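Local coordinates for ferredoxin (PDB 3LMF), which is of unknown function but, as a cysteine-rich four-helix bundle related to the Csp copper-storage proteins, may bind metal ions, at residues Cys21-Leu34 and His45-Gln57. Residues are numbered along the deposited sequence; the frame is centred on the assembly and turned at random.
Sequences CYRTCLRMAMNHCL and HLRLMMNCAEICQ
M49 reaches into helix 21-34 as a knob, its side chain seated among C25, M28, A29 and C33. With CG anti to the backbone N (chi1 -151°), the side chain passes alongside A29, whose CB lies a tight 3.3 Å from M49 CG, and CE ends beside M28 CB. This is the close-packed middle, where small A29 and A53 help the axes of the two near-antiparallel segments to approach to 8.1 Å. Next to it the cysteines of both helices gather: C25 SG is 3.7 Å from C52 SG, and C21 SG 3.8 Å from C56 SG, separate sulfurs without a disulfide. At the far end C33 SG meets the edge of the H45 ring in its plane, while H45 ND1 is hydrogen-bonded to S87 OG. The flank carrying M50 and Q57 is looser: both are partly exposed, and neighbouring subunits pack against them. M50 SE touches M30 CE, and Q57 lays CG over the face of the Y22 ring, whose OH hydrogen-bonds to N61 OD1 of the second subunit. Replacing Y22 with an alanine would probably open a gap beneath Q57 CG and lose that intersubunit bond. C101 and C81 extend the sulfur-lined interior, consistent with the Csp four-helix bundle, in which such cysteines hold copper(I) in characterised members.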
loop_
_atom_site.group_PDB
_atom_site.type_symbol
_atom_site.label_atom_id
_atom_site.label_comp_id
_atom_site.label_asym_id
_atom_site.label_seq_id
_atom_site.Cartn_x
_atom_site.Cartn_y
_atom_site.Cartn_z
ATOM N N CYS A 21 10.581 2.688 -11.092
ATOM C CA CYS A 21 10.623 1.229 -11.143
ATOM C C CYS A 21 9.341 0.612 -10.604
ATOM O O CYS A 21 8.876 -0.424 -11.094
ATOM C CB CYS A 21 11.831 0.704 -10.350
ATOM S SG CYS A 21 12.046 -1.098 -10.391
ATOM N N TYR A 22 8.770 1.230 -9.582
ATOM C CA TYR A 22 7.529 0.703 -9.029
ATOM C C TYR A 22 6.425 0.823 -10.086
ATOM O O TYR A 22 5.714 -0.140 -10.354
ATOM C CB TYR A 22 7.185 1.443 -7.726
ATOM C CG TYR A 22 5.758 1.901 -7.570
ATOM C CD1 TYR A 22 4.700 0.994 -7.558
ATOM C CD2 TYR A 22 5.476 3.243 -7.371
ATOM C CE1 TYR A 22 3.394 1.421 -7.343
ATOM C CE2 TYR A 22 4.185 3.681 -7.157
ATOM C CZ TYR A 22 3.148 2.771 -7.141
ATOM O OH TYR A 22 1.874 3.220 -6.892
ATOM N N ARG A 23 6.306 1.987 -10.711
ATOM C CA ARG A 23 5.289 2.175 -11.734
ATOM C C ARG A 23 5.459 1.205 -12.904
ATOM O O ARG A 23 4.490 0.603 -13.369
ATOM C CB ARG A 23 5.309 3.619 -12.234
ATOM C CG ARG A 23 4.747 4.587 -11.209
ATOM C CD ARG A 23 4.904 6.021 -11.633
ATOM N NE ARG A 23 4.388 6.253 -12.970
ATOM C CZ ARG A 23 4.183 7.457 -13.492
ATOM N NH1 ARG A 23 3.717 7.571 -14.730
ATOM N NH2 ARG A 23 4.428 8.543 -12.773
ATOM N N THR A 24 6.695 1.055 -13.362
ATOM C CA THR A 24 7.023 0.168 -14.471
ATOM C C THR A 24 6.728 -1.299 -14.149
ATOM O O THR A 24 6.121 -1.999 -14.951
ATOM C CB THR A 24 8.516 0.316 -14.861
ATOM O OG1 THR A 24 8.774 1.674 -15.237
ATOM C CG2 THR A 24 8.878 -0.600 -16.031
ATOM N N CYS A 25 7.147 -1.778 -12.987
ATOM C CA CYS A 25 6.885 -3.169 -12.669
ATOM C C CYS A 25 5.393 -3.480 -12.569
ATOM O O CYS A 25 4.935 -4.479 -13.127
ATOM C CB CYS A 25 7.629 -3.570 -11.392
ATOM S SG CYS A 25 9.453 -3.629 -11.657
ATOM N N LEU A 26 4.634 -2.625 -11.887
ATOM C CA LEU A 26 3.192 -2.840 -11.743
ATOM C C LEU A 26 2.497 -2.803 -13.108
ATOM O O LEU A 26 1.704 -3.686 -13.438
ATOM C CB LEU A 26 2.567 -1.760 -10.846
ATOM C CG LEU A 26 1.451 -2.165 -9.875
ATOM C CD1 LEU A 26 0.618 -0.924 -9.520
ATOM C CD2 LEU A 26 0.557 -3.233 -10.486
ATOM N N ARG A 27 2.800 -1.772 -13.890
ATOM C CA ARG A 27 2.194 -1.603 -15.204
ATOM C C ARG A 27 2.440 -2.776 -16.142
ATOM O O ARG A 27 1.504 -3.351 -16.702
ATOM C CB ARG A 27 2.702 -0.313 -15.857
ATOM C CG ARG A 27 2.223 -0.112 -17.295
ATOM C CD ARG A 27 2.568 1.283 -17.805
ATOM N NE ARG A 27 4.009 1.545 -17.826
ATOM C CZ ARG A 27 4.859 1.020 -18.704
ATOM N NH1 ARG A 27 4.420 0.194 -19.647
ATOM N NH2 ARG A 27 6.148 1.327 -18.647
HETATM N N MSE A 28 3.700 -3.142 -16.304
HETATM C CA MSE A 28 4.041 -4.232 -17.203
HETATM C C MSE A 28 3.491 -5.583 -16.767
HETATM O O MSE A 28 3.025 -6.367 -17.599
HETATM C CB MSE A 28 5.552 -4.286 -17.378
HETATM C CG MSE A 28 6.092 -2.948 -17.822
HETATM SE SE MSE A 28 7.582 -3.099 -18.996
HETATM C CE MSE A 28 6.593 -3.312 -20.651
ATOM N N ALA A 29 3.530 -5.849 -15.468
ATOM C CA ALA A 29 3.016 -7.109 -14.953
ATOM C C ALA A 29 1.508 -7.228 -15.179
ATOM O O ALA A 29 1.026 -8.249 -15.668
ATOM C CB ALA A 29 3.321 -7.222 -13.471
HETATM N N MSE A 30 0.774 -6.173 -14.831
HETATM C CA MSE A 30 -0.680 -6.155 -14.961
HETATM C C MSE A 30 -1.193 -5.917 -16.383
HETATM O O MSE A 30 -2.387 -6.056 -16.653
HETATM C CB MSE A 30 -1.262 -5.103 -14.014
HETATM C CG MSE A 30 -1.060 -5.426 -12.531
HETATM SE SE MSE A 30 -1.985 -7.042 -11.946
HETATM C CE MSE A 30 -0.542 -8.323 -12.143
ATOM N N ASN A 31 -0.294 -5.556 -17.292
ATOM C CA ASN A 31 -0.685 -5.324 -18.674
ATOM C C ASN A 31 0.070 -6.237 -19.637
ATOM O O ASN A 31 -0.409 -7.317 -19.968
ATOM C CB ASN A 31 -0.472 -3.852 -19.036
ATOM C CG ASN A 31 -1.420 -2.934 -18.288
ATOM O OD1 ASN A 31 -2.611 -2.900 -18.576
ATOM N ND2 ASN A 31 -0.902 -2.206 -17.306
ATOM N N HIS A 32 1.252 -5.808 -20.068
ATOM C CA HIS A 32 2.067 -6.581 -21.006
ATOM C C HIS A 32 2.140 -8.080 -20.685
ATOM O O HIS A 32 1.723 -8.914 -21.490
ATOM C CB HIS A 32 3.487 -6.007 -21.058
ATOM C CG HIS A 32 4.361 -6.641 -22.099
ATOM N ND1 HIS A 32 5.736 -6.570 -22.054
ATOM C CD2 HIS A 32 4.056 -7.347 -23.214
ATOM C CE1 HIS A 32 6.241 -7.208 -23.097
ATOM N NE2 HIS A 32 5.244 -7.687 -23.815
ATOM N N CYS A 33 2.665 -8.418 -19.512
ATOM C CA CYS A 33 2.805 -9.811 -19.121
ATOM C C CYS A 33 1.501 -10.601 -19.070
ATOM O O CYS A 33 1.446 -11.734 -19.544
ATOM C CB CYS A 33 3.541 -9.911 -17.780
ATOM S SG CYS A 33 5.275 -9.367 -17.867
ATOM N N LEU A 34 0.452 -10.025 -18.496
ATOM C CA LEU A 34 -0.824 -10.735 -18.425
ATOM C C LEU A 34 -1.438 -10.958 -19.806
ATOM O O LEU A 34 -2.081 -11.978 -20.049
ATOM C CB LEU A 34 -1.823 -9.983 -17.533
ATOM C CG LEU A 34 -1.594 -10.098 -16.025
ATOM C CD1 LEU A 34 -2.674 -9.335 -15.264
ATOM C CD2 LEU A 34 -1.601 -11.565 -15.635
ATOM N N HIS A 45 7.943 -15.635 -11.929
ATOM C CA HIS A 45 8.169 -14.348 -12.568
ATOM C C HIS A 45 7.165 -13.287 -12.141
ATOM O O HIS A 45 7.549 -12.189 -11.731
ATOM C CB HIS A 45 8.135 -14.490 -14.090
ATOM C CG HIS A 45 8.060 -13.180 -14.819
ATOM N ND1 HIS A 45 9.071 -12.249 -14.787
ATOM C CD2 HIS A 45 7.074 -12.644 -15.578
ATOM C CE1 HIS A 45 8.714 -11.189 -15.498
ATOM N NE2 HIS A 45 7.507 -11.405 -15.986
ATOM N N LEU A 46 5.878 -13.605 -12.240
ATOM C CA LEU A 46 4.849 -12.641 -11.873
ATOM C C LEU A 46 4.949 -12.247 -10.395
ATOM O O LEU A 46 4.898 -11.060 -10.080
ATOM C CB LEU A 46 3.459 -13.196 -12.197
ATOM C CG LEU A 46 2.418 -12.106 -12.465
ATOM C CD1 LEU A 46 2.821 -11.294 -13.695
ATOM C CD2 LEU A 46 1.062 -12.746 -12.677
ATOM N N ARG A 47 5.109 -13.224 -9.499
ATOM C CA ARG A 47 5.243 -12.913 -8.075
ATOM C C ARG A 47 6.359 -11.905 -7.886
ATOM O O ARG A 47 6.208 -10.906 -7.179
ATOM C CB ARG A 47 5.632 -14.129 -7.233
ATOM C CG ARG A 47 4.574 -15.147 -6.959
ATOM C CD ARG A 47 4.989 -15.994 -5.758
ATOM N NE ARG A 47 4.142 -17.169 -5.622
ATOM C CZ ARG A 47 4.374 -18.329 -6.223
ATOM N NH1 ARG A 47 5.441 -18.477 -6.998
ATOM N NH2 ARG A 47 3.525 -19.336 -6.067
ATOM N N LEU A 48 7.498 -12.197 -8.502
ATOM C CA LEU A 48 8.657 -11.327 -8.384
ATOM C C LEU A 48 8.306 -9.927 -8.871
ATOM O O LEU A 48 8.637 -8.935 -8.229
ATOM C CB LEU A 48 9.828 -11.891 -9.192
ATOM C CG LEU A 48 11.199 -11.276 -8.896
ATOM C CD1 LEU A 48 11.457 -11.264 -7.395
ATOM C CD2 LEU A 48 12.273 -12.084 -9.615
HETATM N N MSE A 49 7.615 -9.864 -10.000
HETATM C CA MSE A 49 7.216 -8.596 -10.573
HETATM C C MSE A 49 6.416 -7.773 -9.564
HETATM O O MSE A 49 6.705 -6.594 -9.347
HETATM C CB MSE A 49 6.373 -8.836 -11.817
HETATM C CG MSE A 49 6.493 -7.735 -12.823
HETATM SE SE MSE A 49 8.224 -7.783 -13.687
HETATM C CE MSE A 49 7.645 -7.004 -15.355
HETATM N N MSE A 50 5.415 -8.401 -8.949
HETATM C CA MSE A 50 4.579 -7.727 -7.964
HETATM C C MSE A 50 5.353 -7.415 -6.687
HETATM O O MSE A 50 5.145 -6.367 -6.068
HETATM C CB MSE A 50 3.344 -8.578 -7.636
HETATM C CG MSE A 50 2.381 -8.759 -8.806
HETATM SE SE MSE A 50 1.809 -7.064 -9.573
HETATM C CE MSE A 50 0.867 -6.362 -8.030
ATOM N N ASN A 51 6.240 -8.325 -6.291
ATOM C CA ASN A 51 7.054 -8.128 -5.092
ATOM C C ASN A 51 7.924 -6.902 -5.303
ATOM O O ASN A 51 8.034 -6.044 -4.433
ATOM C CB ASN A 51 7.960 -9.338 -4.843
ATOM C CG ASN A 51 7.206 -10.535 -4.298
ATOM O OD1 ASN A 51 7.757 -11.631 -4.190
ATOM N ND2 ASN A 51 5.947 -10.331 -3.945
ATOM N N CYS A 52 8.547 -6.832 -6.473
ATOM C CA CYS A 52 9.410 -5.715 -6.802
ATOM C C CYS A 52 8.635 -4.401 -6.748
ATOM O O CYS A 52 9.116 -3.421 -6.177
ATOM C CB CYS A 52 10.029 -5.910 -8.187
ATOM S SG CYS A 52 11.252 -4.658 -8.631
ATOM N N ALA A 53 7.435 -4.368 -7.321
ATOM C CA ALA A 53 6.635 -3.141 -7.288
ATOM C C ALA A 53 6.309 -2.752 -5.845
ATOM O O ALA A 53 6.357 -1.578 -5.481
ATOM C CB ALA A 53 5.346 -3.328 -8.089
ATOM N N GLU A 54 5.985 -3.757 -5.036
ATOM C CA GLU A 54 5.661 -3.577 -3.625
ATOM C C GLU A 54 6.836 -2.988 -2.840
ATOM O O GLU A 54 6.708 -1.936 -2.221
ATOM C CB GLU A 54 5.277 -4.924 -3.010
ATOM C CG GLU A 54 4.844 -4.867 -1.553
ATOM C CD GLU A 54 3.486 -4.232 -1.381
ATOM O OE1 GLU A 54 2.967 -4.220 -0.243
ATOM O OE2 GLU A 54 2.930 -3.736 -2.388
ATOM N N ILE A 55 7.979 -3.674 -2.862
ATOM C CA ILE A 55 9.151 -3.202 -2.141
ATOM C C ILE A 55 9.584 -1.806 -2.607
ATOM O O ILE A 55 9.936 -0.969 -1.778
ATOM C CB ILE A 55 10.346 -4.204 -2.248
ATOM C CG1 ILE A 55 11.419 -3.858 -1.205
ATOM C CG2 ILE A 55 10.985 -4.126 -3.619
ATOM C CD1 ILE A 55 10.924 -3.841 0.243
ATOM N N CYS A 56 9.534 -1.529 -3.909
ATOM C CA CYS A 56 9.931 -0.202 -4.384
ATOM C C CYS A 56 8.992 0.865 -3.828
ATOM O O CYS A 56 9.427 1.952 -3.446
ATOM C CB CYS A 56 9.932 -0.141 -5.913
ATOM S SG CYS A 56 11.288 -1.054 -6.677
ATOM N N GLN A 57 7.706 0.542 -3.769
ATOM C CA GLN A 57 6.710 1.471 -3.247
ATOM C C GLN A 57 6.947 1.719 -1.760
ATOM O O GLN A 57 6.726 2.820 -1.262
ATOM C CB GLN A 57 5.305 0.902 -3.473
ATOM C CG GLN A 57 4.180 1.892 -3.272
ATOM C CD GLN A 57 2.856 1.381 -3.829
ATOM O OE1 GLN A 57 1.829 2.040 -3.706
ATOM N NE2 GLN A 57 2.883 0.203 -4.448
#